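Local coordinates for adenylate isopentenyltransferase (Humulus lupulus, PDB 3A8T), which catalyses transfer of the dimethylallyl group from dimethylallyl diphosphate to AMP, ADP or ATP, a step in cytokinin biosynthesis, at residues G284-L289 / W294-L299; A145-R150 / C175-V180; T49-S54 / V180-K185. All blocks are in the same frame, centred on the assembly; numbering follows the deposited sequence.

How the contacts relate
All three contacts meet on the parallel sheet of this Rossmann-like P-loop fold. Contact 2 packs the end of helix 140-147 on strand 174-181, and contact 3 sets the P-loop against the C-terminal end of the same strand; they share Val180, and their centres lie about 18 Å apart. Contact 1 joins helix 257-289 to the neighbouring strand 296-300, with its centre about 10 Å from that of contact 2 and 13 Å from that of contact 3. Contact 1 comes last in the chain, and the 145-180 connection of contact 2 falls wholly within the 49-185 span of contact 3. Strand 174-181 thus ties phosphate-binding loop, overlying helix and sheet edge together.

Contact 1 of 3, residues G284-L289 / W294-L299; sequences GKILRL and WDLRRL. With ATP (adenosine-5'-triphosphate), chain B.
Where helix 257-289 turns back into the edge strand 296-300 of the parallel sheet, Leu289 and Trp294 bracket the connecting turn, and Ile286 meets Leu296 beyond it. The principal contact is a CH-pi interaction: Leu289 CD2 sits over one face of the indole, 4.2 Å from the centroid of the six-membered ring and 16° off its normal. CB of Leu289 covers the same face nearer the rim. The fine rotation of this leucine is doubtful, because its other methyl is modelled too close to its own helix. Trp294 CG lies beside the backbone N (chi1 -62°), which lays the ring under the helix end. In the second pair, Ile286 CG2 reaches Leu296 CD1 at 3.9 Å, the two side chains meeting at a slant. Replacing Trp294 by an alanine would probably deprive Leu289 of the aromatic face it lies on and open a gap beneath the end of the helix. On another side of the helix, Lys285 belongs to the ATP pocket, its NZ 3.5 Å from ATP O3G. Ile286 also touches Trp179 and Asn140. Phe177 of strand 174-181 meets the Trp294 ring and packs on Leu296, while backbone bonds from Arg297 and Leu299 zip strand 296-300 to that same strand and helix 315-338 lies against Arg297 and Leu299.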
loop_
_atom_site.group_PDB
_atom_site.type_symbol
_atom_site.label_atom_id
_atom_site.label_comp_id
_atom_site.label_asym_id
_atom_site.label_seq_id
_atom_site.Cartn_x
_atom_site.Cartn_y
_atom_site.Cartn_z
ATOM N N GLY A 284 -11.048 1.312 10.177
ATOM C CA GLY A 284 -12.196 2.069 10.618
ATOM C C GLY A 284 -12.822 2.779 9.457
ATOM O O GLY A 284 -14.037 2.833 9.290
ATOM N N LYS A 285 -11.955 3.335 8.637
ATOM C CA LYS A 285 -12.363 4.029 7.443
ATOM C C LYS A 285 -13.129 3.032 6.539
ATOM O O LYS A 285 -14.217 3.328 6.013
ATOM C CB LYS A 285 -11.091 4.531 6.802
ATOM C CG LYS A 285 -11.198 5.512 5.660
ATOM C CD LYS A 285 -9.829 6.131 5.431
ATOM C CE LYS A 285 -9.392 6.888 6.678
ATOM N NZ LYS A 285 -8.296 7.875 6.412
ATOM N N ILE A 286 -12.588 1.837 6.363
ATOM C CA ILE A 286 -13.292 0.859 5.547
ATOM C C ILE A 286 -14.639 0.525 6.170
ATOM O O ILE A 286 -15.645 0.412 5.486
ATOM C CB ILE A 286 -12.478 -0.433 5.361
ATOM C CG1 ILE A 286 -11.300 -0.147 4.429
ATOM C CG2 ILE A 286 -13.384 -1.535 4.805
ATOM C CD1 ILE A 286 -10.127 -1.085 4.564
ATOM N N LEU A 287 -14.654 0.382 7.478
ATOM C CA LEU A 287 -15.887 0.106 8.163
ATOM C C LEU A 287 -16.915 1.210 7.875
ATOM O O LEU A 287 -18.094 0.933 7.808
ATOM C CB LEU A 287 -15.623 -0.052 9.667
ATOM C CG LEU A 287 -14.883 -1.365 9.964
ATOM C CD1 LEU A 287 -14.372 -1.369 11.378
ATOM C CD2 LEU A 287 -15.811 -2.567 9.726
ATOM N N ARG A 288 -16.485 2.443 7.665
ATOM C CA ARG A 288 -17.451 3.500 7.384
ATOM C C ARG A 288 -18.054 3.444 5.971
ATOM O O ARG A 288 -19.123 3.985 5.746
ATOM C CB ARG A 288 -16.828 4.904 7.622
ATOM C CG ARG A 288 -16.941 5.472 9.065
ATOM C CD ARG A 288 -16.523 4.456 10.168
ATOM N NE ARG A 288 -15.531 5.018 11.107
ATOM C CZ ARG A 288 -14.943 4.375 12.123
ATOM N NH1 ARG A 288 -15.213 3.104 12.408
ATOM N NH2 ARG A 288 -14.047 5.028 12.850
ATOM N N LEU A 289 -17.383 2.812 5.015
ATOM C CA LEU A 289 -17.935 2.733 3.669
ATOM C C LEU A 289 -18.919 1.603 3.659
ATOM O O LEU A 289 -19.731 1.463 2.734
ATOM C CB LEU A 289 -16.871 2.451 2.647
ATOM C CG LEU A 289 -15.677 3.338 2.842
ATOM C CD1 LEU A 289 -14.656 2.525 3.550
ATOM C CD2 LEU A 289 -15.140 3.815 1.541
ATOM N N TRP A 294 -22.249 0.339 0.408
ATOM C CA TRP A 294 -21.158 -0.433 -0.182
ATOM C C TRP A 294 -21.067 -1.921 0.165
ATOM O O TRP A 294 -20.652 -2.325 1.249
ATOM C CB TRP A 294 -19.830 0.260 0.117
ATOM C CG TRP A 294 -19.715 1.669 -0.476
ATOM C CD1 TRP A 294 -20.641 2.656 -0.399
ATOM C CD2 TRP A 294 -18.572 2.248 -1.132
ATOM N NE1 TRP A 294 -20.152 3.812 -0.946
ATOM C CE2 TRP A 294 -18.884 3.592 -1.405
ATOM C CE3 TRP A 294 -17.313 1.765 -1.502
ATOM C CZ2 TRP A 294 -17.978 4.468 -2.035
ATOM C CZ3 TRP A 294 -16.405 2.648 -2.125
ATOM C CH2 TRP A 294 -16.748 3.969 -2.379
ATOM N N ASP A 295 -21.447 -2.732 -0.795
ATOM C CA ASP A 295 -21.423 -4.164 -0.630
ATOM C C ASP A 295 -19.986 -4.731 -0.677
ATOM O O ASP A 295 -19.460 -5.112 -1.718
ATOM C CB ASP A 295 -22.319 -4.793 -1.705
ATOM C CG ASP A 295 -22.351 -6.277 -1.618
ATOM O OD1 ASP A 295 -22.055 -6.819 -0.521
ATOM O OD2 ASP A 295 -22.673 -6.894 -2.654
ATOM N N LEU A 296 -19.352 -4.807 0.474
ATOM C CA LEU A 296 -17.994 -5.307 0.491
ATOM C C LEU A 296 -17.982 -6.791 0.702
ATOM O O LEU A 296 -18.565 -7.275 1.652
ATOM C CB LEU A 296 -17.228 -4.627 1.614
ATOM C CG LEU A 296 -17.212 -3.108 1.673
ATOM C CD1 LEU A 296 -16.617 -2.704 3.014
ATOM C CD2 LEU A 296 -16.457 -2.552 0.479
ATOM N N ARG A 297 -17.307 -7.523 -0.163
ATOM C CA ARG A 297 -17.251 -8.976 -0.022
ATOM C C ARG A 297 -16.002 -9.239 0.811
ATOM O O ARG A 297 -14.908 -9.051 0.332
ATOM C CB ARG A 297 -17.181 -9.625 -1.418
ATOM C CG ARG A 297 -18.264 -9.152 -2.405
ATOM C CD ARG A 297 -19.678 -9.506 -1.938
ATOM N NE ARG A 297 -19.890 -10.951 -1.888
ATOM C CZ ARG A 297 -20.348 -11.673 -2.905
ATOM N NH1 ARG A 297 -20.677 -11.088 -4.052
ATOM N NH2 ARG A 297 -20.396 -12.987 -2.802
ATOM N N ARG A 298 -16.168 -9.642 2.062
ATOM C CA ARG A 298 -15.022 -9.830 2.942
ATOM C C ARG A 298 -14.278 -11.121 2.838
ATOM O O ARG A 298 -14.868 -12.206 2.862
ATOM C CB ARG A 298 -15.422 -9.601 4.404
ATOM C CG ARG A 298 -14.216 -9.427 5.357
ATOM C CD ARG A 298 -14.581 -8.784 6.722
ATOM N NE ARG A 298 -15.794 -9.340 7.301
ATOM C CZ ARG A 298 -15.879 -10.508 7.934
ATOM N NH1 ARG A 298 -14.804 -11.281 8.098
ATOM N NH2 ARG A 298 -17.064 -10.919 8.386
ATOM N N LEU A 299 -12.963 -11.010 2.720
ATOM C CA LEU A 299 -12.121 -12.208 2.625
ATOM C C LEU A 299 -11.302 -12.241 3.896
ATOM O O LEU A 299 -10.656 -11.268 4.231
ATOM C CB LEU A 299 -11.187 -12.149 1.409
ATOM C CG LEU A 299 -11.874 -12.054 0.045
ATOM C CD1 LEU A 299 -10.848 -11.705 -1.000
ATOM C CD2 LEU A 299 -12.629 -13.338 -0.299
HETATM P PG ATP B . -5.205 10.418 4.585
HETATM O O1G ATP B . -5.959 11.227 3.577
HETATM O O2G ATP B . -3.725 11.084 4.741
HETATM O O3G ATP B . -5.942 10.472 6.020
HETATM P PB ATP B . -5.590 8.439 2.708
HETATM O O1B ATP B . -6.942 7.968 2.695
HETATM O O2B ATP B . -5.503 9.694 1.798
HETATM O O3B ATP B . -5.111 8.802 4.188
HETATM P PA ATP B . -3.742 6.332 3.023
HETATM O O1A ATP B . -4.409 5.866 4.229
HETATM O O2A ATP B . -3.367 5.008 2.161
HETATM O O3A ATP B . -4.660 7.286 2.039
HETATM O "O5'" ATP B . -2.299 7.016 3.330
HETATM C "C5'" ATP B . -2.302 7.860 4.448
HETATM C "C4'" ATP B . -0.864 7.965 4.916
HETATM O "O4'" ATP B . -0.388 6.653 5.241
HETATM C "C3'" ATP B . 0.129 8.482 3.846
HETATM O "O3'" ATP B . 0.185 9.906 3.851
HETATM C "C2'" ATP B . 1.447 7.813 4.273
HETATM O "O2'" ATP B . 2.086 8.579 5.234
HETATM C "C1'" ATP B . 1.031 6.480 4.851
HETATM N N9 ATP B . 1.171 5.400 3.835
HETATM C C8 ATP B . 0.164 4.894 3.014
HETATM N N7 ATP B . 0.656 4.020 2.161
HETATM C C5 ATP B . 1.997 3.897 2.370
HETATM C C6 ATP B . 3.085 3.135 1.784
HETATM N N6 ATP B . 2.897 2.270 0.735
HETATM N N1 ATP B . 4.322 3.301 2.298
HETATM C C2 ATP B . 4.550 4.128 3.309
HETATM N N3 ATP B . 3.586 4.854 3.881
HETATM C C4 ATP B . 2.331 4.785 3.466
#

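Contact 2 of 3, residues A145-R150 / C175-V180; sequences ALLVDR and CCFLWV
Leu147 meets Cys175 and Phe177 through the fork of its side chain. Both methyls face the sulfur, CD1 and CD2 each lying 4.0 Å from Cys175 SG. CD1 also touches the Phe177 ring, 3.8 Å from CE1, and it does so at the edge, close to the ring plane, so this is not a methyl laid over a face. Leu147 and Phe177 extend towards each other from opposite directions. With Leu147 CG beside the backbone N (chi1 -61°) and the chain continuing extended (chi2 -170°), CD1 becomes the leading atom and drops into the angle between sulfur and ring. No hydrogen bond crosses between the segments; the contact is apolar and small, with 98 Å² buried in all.

The Phe177 ring has further neighbours. Cys175 CB lies 3.6 Å above one face, offset toward the rim, and the Trp294 ring meets it with the planes at about 25°. Leu171 and Val44 also touch the phenylalanine, while Leu147 rests on Leu42 and Tyr173. The helix end is fixed by polar bonds further out: Arg116 NH1 binds the carbonyls of Ala145 and Val148, Arg172 NH1 that of Leu146, and a backbone bond joins Leu147 to Arg172. Val148 is the first residue to leave the helical conformation, so Leu147 makes this contact from the last residue of the helix. Cys176, between the two contacting strand residues, packs on helix 315-338 and pairs through its backbone with Leu42 and Val44.

Strand 132-136, helix 140-147 and strand 174-181 form a beta-alpha-beta crossover that passes strand 41-46, the strand lying between the two in the sheet. Such a helix packed on a parallel sheet is characteristic of the P-loop NTPase fold.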
loop_
_atom_site.group_PDB
_atom_site.type_symbol
_atom_site.label_atom_id
_atom_site.label_comp_id
_atom_site.label_asym_id
_atom_site.label_seq_id
_atom_site.Cartn_x
_atom_site.Cartn_y
_atom_site.Cartn_z
ATOM N N ALA A 145 -12.285 9.374 -4.506
ATOM C CA ALA A 145 -12.210 10.398 -5.528
ATOM C C ALA A 145 -12.490 9.791 -6.903
ATOM O O ALA A 145 -13.263 10.347 -7.685
ATOM C CB ALA A 145 -10.834 11.044 -5.536
ATOM N N LEU A 146 -11.867 8.651 -7.179
ATOM C CA LEU A 146 -12.029 8.002 -8.458
ATOM C C LEU A 146 -13.402 7.435 -8.730
ATOM O O LEU A 146 -13.920 7.621 -9.815
ATOM C CB LEU A 146 -11.011 6.876 -8.630
ATOM C CG LEU A 146 -11.263 5.979 -9.858
ATOM C CD1 LEU A 146 -10.914 6.751 -11.143
ATOM C CD2 LEU A 146 -10.416 4.755 -9.775
ATOM N N LEU A 147 -14.003 6.772 -7.743
ATOM C CA LEU A 147 -15.284 6.098 -7.913
ATOM C C LEU A 147 -16.578 6.910 -7.898
ATOM O O LEU A 147 -17.532 6.499 -8.557
ATOM C CB LEU A 147 -15.403 4.950 -6.899
ATOM C CG LEU A 147 -14.375 3.805 -6.970
ATOM C CD1 LEU A 147 -14.812 2.682 -6.049
ATOM C CD2 LEU A 147 -14.259 3.285 -8.376
ATOM N N VAL A 148 -16.651 8.025 -7.176
ATOM C CA VAL A 148 -17.910 8.777 -7.166
ATOM C C VAL A 148 -18.372 9.390 -8.518
ATOM O O VAL A 148 -17.618 9.552 -9.476
ATOM C CB VAL A 148 -17.949 9.942 -6.090
ATOM C CG1 VAL A 148 -17.897 9.368 -4.665
ATOM C CG2 VAL A 148 -16.859 10.934 -6.344
ATOM N N ASP A 149 -19.653 9.706 -8.559
ATOM C CA ASP A 149 -20.262 10.304 -9.721
ATOM C C ASP A 149 -19.851 11.759 -9.896
ATOM O O ASP A 149 -19.563 12.209 -10.993
ATOM C CB ASP A 149 -21.770 10.194 -9.606
ATOM C CG ASP A 149 -22.369 9.582 -10.828
ATOM O OD1 ASP A 149 -21.942 10.005 -11.940
ATOM O OD2 ASP A 149 -23.246 8.688 -10.669
ATOM N N ARG A 150 -19.853 12.503 -8.805
ATOM C CA ARG A 150 -19.423 13.886 -8.874
ATOM C C ARG A 150 -18.373 14.048 -7.786
ATOM O O ARG A 150 -18.623 13.796 -6.613
ATOM C CB ARG A 150 -20.590 14.868 -8.667
ATOM C CG ARG A 150 -21.510 15.043 -9.875
ATOM C CD ARG A 150 -21.918 16.520 -10.061
ATOM N NE ARG A 150 -20.745 17.351 -10.405
ATOM C CZ ARG A 150 -20.731 18.348 -11.300
ATOM N NH1 ARG A 150 -21.837 18.668 -11.971
ATOM N NH2 ARG A 150 -19.602 19.016 -11.533
ATOM N N CYS A 175 -19.087 -1.482 -9.754
ATOM C CA CYS A 175 -18.049 -2.055 -8.908
ATOM C C CYS A 175 -18.292 -3.373 -8.183
ATOM O O CYS A 175 -19.406 -3.688 -7.790
ATOM C CB CYS A 175 -17.666 -1.043 -7.827
ATOM S SG CYS A 175 -17.164 0.526 -8.382
ATOM N N CYS A 176 -17.213 -4.126 -7.996
ATOM C CA CYS A 176 -17.230 -5.350 -7.207
ATOM C C CYS A 176 -16.103 -5.000 -6.228
ATOM O O CYS A 176 -15.017 -4.621 -6.637
ATOM C CB CYS A 176 -16.867 -6.587 -8.031
ATOM S SG CYS A 176 -16.696 -8.100 -7.035
ATOM N N PHE A 177 -16.383 -5.100 -4.936
ATOM C CA PHE A 177 -15.431 -4.745 -3.912
ATOM C C PHE A 177 -14.970 -5.954 -3.157
ATOM O O PHE A 177 -15.766 -6.574 -2.489
ATOM C CB PHE A 177 -16.080 -3.830 -2.875
ATOM C CG PHE A 177 -16.570 -2.526 -3.403
ATOM C CD1 PHE A 177 -15.688 -1.483 -3.651
ATOM C CD2 PHE A 177 -17.932 -2.318 -3.624
ATOM C CE1 PHE A 177 -16.147 -0.243 -4.113
ATOM C CE2 PHE A 177 -18.409 -1.084 -4.091
ATOM C CZ PHE A 177 -17.512 -0.048 -4.336
ATOM N N LEU A 178 -13.702 -6.313 -3.252
ATOM C CA LEU A 178 -13.211 -7.422 -2.452
ATOM C C LEU A 178 -12.450 -6.722 -1.326
ATOM O O LEU A 178 -11.597 -5.867 -1.591
ATOM C CB LEU A 178 -12.250 -8.309 -3.217
ATOM C CG LEU A 178 -12.824 -8.999 -4.450
ATOM C CD1 LEU A 178 -11.791 -9.891 -5.121
ATOM C CD2 LEU A 178 -14.027 -9.796 -4.016
ATOM N N TRP A 179 -12.791 -7.056 -0.092
ATOM C CA TRP A 179 -12.136 -6.482 1.064
ATOM C C TRP A 179 -11.391 -7.620 1.782
ATOM O O TRP A 179 -12.017 -8.561 2.279
ATOM C CB TRP A 179 -13.174 -5.810 1.987
ATOM C CG TRP A 179 -12.707 -5.497 3.376
ATOM C CD1 TRP A 179 -11.455 -5.101 3.761
ATOM C CD2 TRP A 179 -13.502 -5.486 4.564
ATOM N NE1 TRP A 179 -11.427 -4.848 5.117
ATOM C CE2 TRP A 179 -12.667 -5.077 5.628
ATOM C CE3 TRP A 179 -14.840 -5.795 4.837
ATOM C CZ2 TRP A 179 -13.125 -4.964 6.937
ATOM C CZ3 TRP A 179 -15.298 -5.688 6.147
ATOM C CH2 TRP A 179 -14.448 -5.277 7.182
ATOM N N VAL A 180 -10.050 -7.543 1.786
ATOM C CA VAL A 180 -9.227 -8.552 2.443
ATOM C C VAL A 180 -9.020 -8.109 3.877
ATOM O O VAL A 180 -8.414 -7.092 4.141
ATOM C CB VAL A 180 -7.834 -8.772 1.723
ATOM C CG1 VAL A 180 -7.083 -9.905 2.371
ATOM C CG2 VAL A 180 -8.062 -9.124 0.267
#

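Contact 3 of 3, residues T49-S54 / V180-K185; sequences TGTGKS and VDVSVK. With PO4 (phosphate ion), chain C.
Thr51 approaches Val180 and Val182 with OG1 set between its backbone N and carbonyl carbon (chi1 54°), which turns the hydroxyl to the carbonyl of Ala48, its hydrogen-bond partner, and puts CG2 beside the backbone N, facing Val182. Thr51 CG2 slides past Val182 CG2 at 3.8 Å, the two side chains running in opposite directions. Val180 places CG1 anti to its backbone N (chi1 -175°), bringing it to 3.1 Å from Thr51 O, a tight approach; Thr51 CB lies 3.6 Å from Val180 O. No hydrogen bond links the segments; they meet by van der Waals packing, part methyl on methyl and part carbon against carbonyl oxygen.

This is the Walker A P-loop, part of the ATP-binding site, and here it wraps a phosphate ion, probably from the crystallisation liquor, while the bound ATP lies apart. Lys53 grips O3 of the ion twice, through its backbone N at 2.8 Å and through NZ at 2.9 Å, its bent chain curling back around that oxygen. Ser54 likewise gives both its N and OG to O1, the hydroxyl at 2.9 Å. Gly50 N donates to O2 and Gly52 N to O4. This cradle is consistent with a diphosphate site, as in related isopentenyltransferases.

Lys53 NZ is further held by the carbonyls of Gly47 and Ala48. Around the contact, Leu187 of helix 184-201 touches both Thr51 and Val182, strand 132-136 offers Val136 to Lys53 and Ser54, and Val180 is joined by a backbone hydrogen bond to Met46 at the end of strand 41-46.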
loop_
_atom_site.group_PDB
_atom_site.type_symbol
_atom_site.label_atom_id
_atom_site.label_comp_id
_atom_site.label_asym_id
_atom_site.label_seq_id
_atom_site.Cartn_x
_atom_site.Cartn_y
_atom_site.Cartn_z
ATOM N N THR A 49 -3.144 -1.711 4.838
ATOM C CA THR A 49 -1.780 -1.900 4.380
ATOM C C THR A 49 -1.265 -3.288 4.723
ATOM O O THR A 49 -1.404 -3.753 5.848
ATOM C CB THR A 49 -0.861 -0.876 5.050
ATOM O OG1 THR A 49 0.515 -1.211 4.811
ATOM C CG2 THR A 49 -1.138 -0.831 6.563
ATOM N N GLY A 50 -0.676 -3.954 3.741
ATOM C CA GLY A 50 -0.140 -5.268 3.976
ATOM C C GLY A 50 -1.136 -6.400 4.071
ATOM O O GLY A 50 -0.730 -7.486 4.486
ATOM N N THR A 51 -2.402 -6.225 3.694
ATOM C CA THR A 51 -3.306 -7.360 3.779
ATOM C C THR A 51 -3.229 -8.324 2.542
ATOM O O THR A 51 -4.057 -9.191 2.384
ATOM C CB THR A 51 -4.788 -6.931 3.976
ATOM O OG1 THR A 51 -5.151 -6.023 2.943
ATOM C CG2 THR A 51 -5.028 -6.332 5.352
ATOM N N GLY A 52 -2.220 -8.188 1.697
ATOM C CA GLY A 52 -2.112 -9.089 0.561
ATOM C C GLY A 52 -2.936 -8.707 -0.661
ATOM O O GLY A 52 -3.263 -9.571 -1.452
ATOM N N LYS A 53 -3.285 -7.425 -0.808
ATOM C CA LYS A 53 -4.047 -6.991 -1.950
ATOM C C LYS A 53 -3.326 -7.141 -3.285
ATOM O O LYS A 53 -3.911 -7.594 -4.266
ATOM C CB LYS A 53 -4.490 -5.566 -1.759
ATOM C CG LYS A 53 -5.770 -5.470 -0.958
ATOM C CD LYS A 53 -5.763 -4.271 -0.028
ATOM C CE LYS A 53 -4.818 -3.118 -0.462
ATOM N NZ LYS A 53 -3.993 -2.795 0.761
ATOM N N SER A 54 -2.073 -6.743 -3.351
ATOM C CA SER A 54 -1.356 -6.902 -4.612
ATOM C C SER A 54 -1.293 -8.368 -5.034
ATOM O O SER A 54 -1.539 -8.719 -6.184
ATOM C CB SER A 54 0.038 -6.354 -4.454
ATOM O OG SER A 54 -0.071 -5.003 -4.062
ATOM N N VAL A 180 -10.050 -7.543 1.786
ATOM C CA VAL A 180 -9.227 -8.552 2.443
ATOM C C VAL A 180 -9.020 -8.109 3.877
ATOM O O VAL A 180 -8.414 -7.092 4.141
ATOM C CB VAL A 180 -7.834 -8.772 1.723
ATOM C CG1 VAL A 180 -7.083 -9.905 2.371
ATOM C CG2 VAL A 180 -8.062 -9.124 0.267
ATOM N N ASP A 181 -9.559 -8.877 4.803
ATOM C CA ASP A 181 -9.478 -8.524 6.193
ATOM C C ASP A 181 -8.563 -9.483 6.979
ATOM O O ASP A 181 -8.435 -10.675 6.678
ATOM C CB ASP A 181 -10.923 -8.485 6.722
ATOM C CG ASP A 181 -11.038 -8.034 8.187
ATOM O OD1 ASP A 181 -10.499 -6.955 8.584
ATOM O OD2 ASP A 181 -11.712 -8.767 8.939
ATOM N N VAL A 182 -7.911 -8.924 7.988
ATOM C CA VAL A 182 -7.013 -9.663 8.842
ATOM C C VAL A 182 -7.288 -9.216 10.281
ATOM O O VAL A 182 -7.517 -8.036 10.527
ATOM C CB VAL A 182 -5.568 -9.322 8.465
ATOM C CG1 VAL A 182 -4.587 -10.024 9.371
ATOM C CG2 VAL A 182 -5.335 -9.740 7.024
ATOM N N SER A 183 -7.313 -10.118 11.246
ATOM C CA SER A 183 -7.527 -9.634 12.586
ATOM C C SER A 183 -6.428 -8.622 12.951
ATOM O O SER A 183 -5.279 -8.812 12.601
ATOM C CB SER A 183 -7.514 -10.798 13.535
ATOM O OG SER A 183 -8.766 -11.452 13.419
ATOM N N VAL A 184 -6.782 -7.542 13.644
ATOM C CA VAL A 184 -5.791 -6.532 13.992
ATOM C C VAL A 184 -4.503 -7.087 14.565
ATOM O O VAL A 184 -3.423 -6.802 14.049
ATOM C CB VAL A 184 -6.364 -5.445 14.962
ATOM C CG1 VAL A 184 -7.183 -4.434 14.157
ATOM C CG2 VAL A 184 -7.225 -6.071 16.055
ATOM N N LYS A 185 -4.612 -7.900 15.605
ATOM C CA LYS A 185 -3.411 -8.474 16.204
ATOM C C LYS A 185 -2.518 -9.200 15.203
ATOM O O LYS A 185 -1.329 -9.007 15.192
ATOM C CB LYS A 185 -3.754 -9.428 17.349
ATOM C CG LYS A 185 -2.551 -9.707 18.219
ATOM C CD LYS A 185 -1.787 -8.383 18.486
ATOM C CE LYS A 185 -0.620 -8.520 19.466
ATOM N NZ LYS A 185 0.342 -9.611 19.137
HETATM P P PO4 C . -0.887 -4.899 0.189
HETATM O O1 PO4 C . -0.763 -4.709 -1.287
HETATM O O2 PO4 C . -0.393 -3.671 0.882
HETATM O O3 PO4 C . -2.311 -5.143 0.548
HETATM O O4 PO4 C . -0.076 -6.065 0.606
#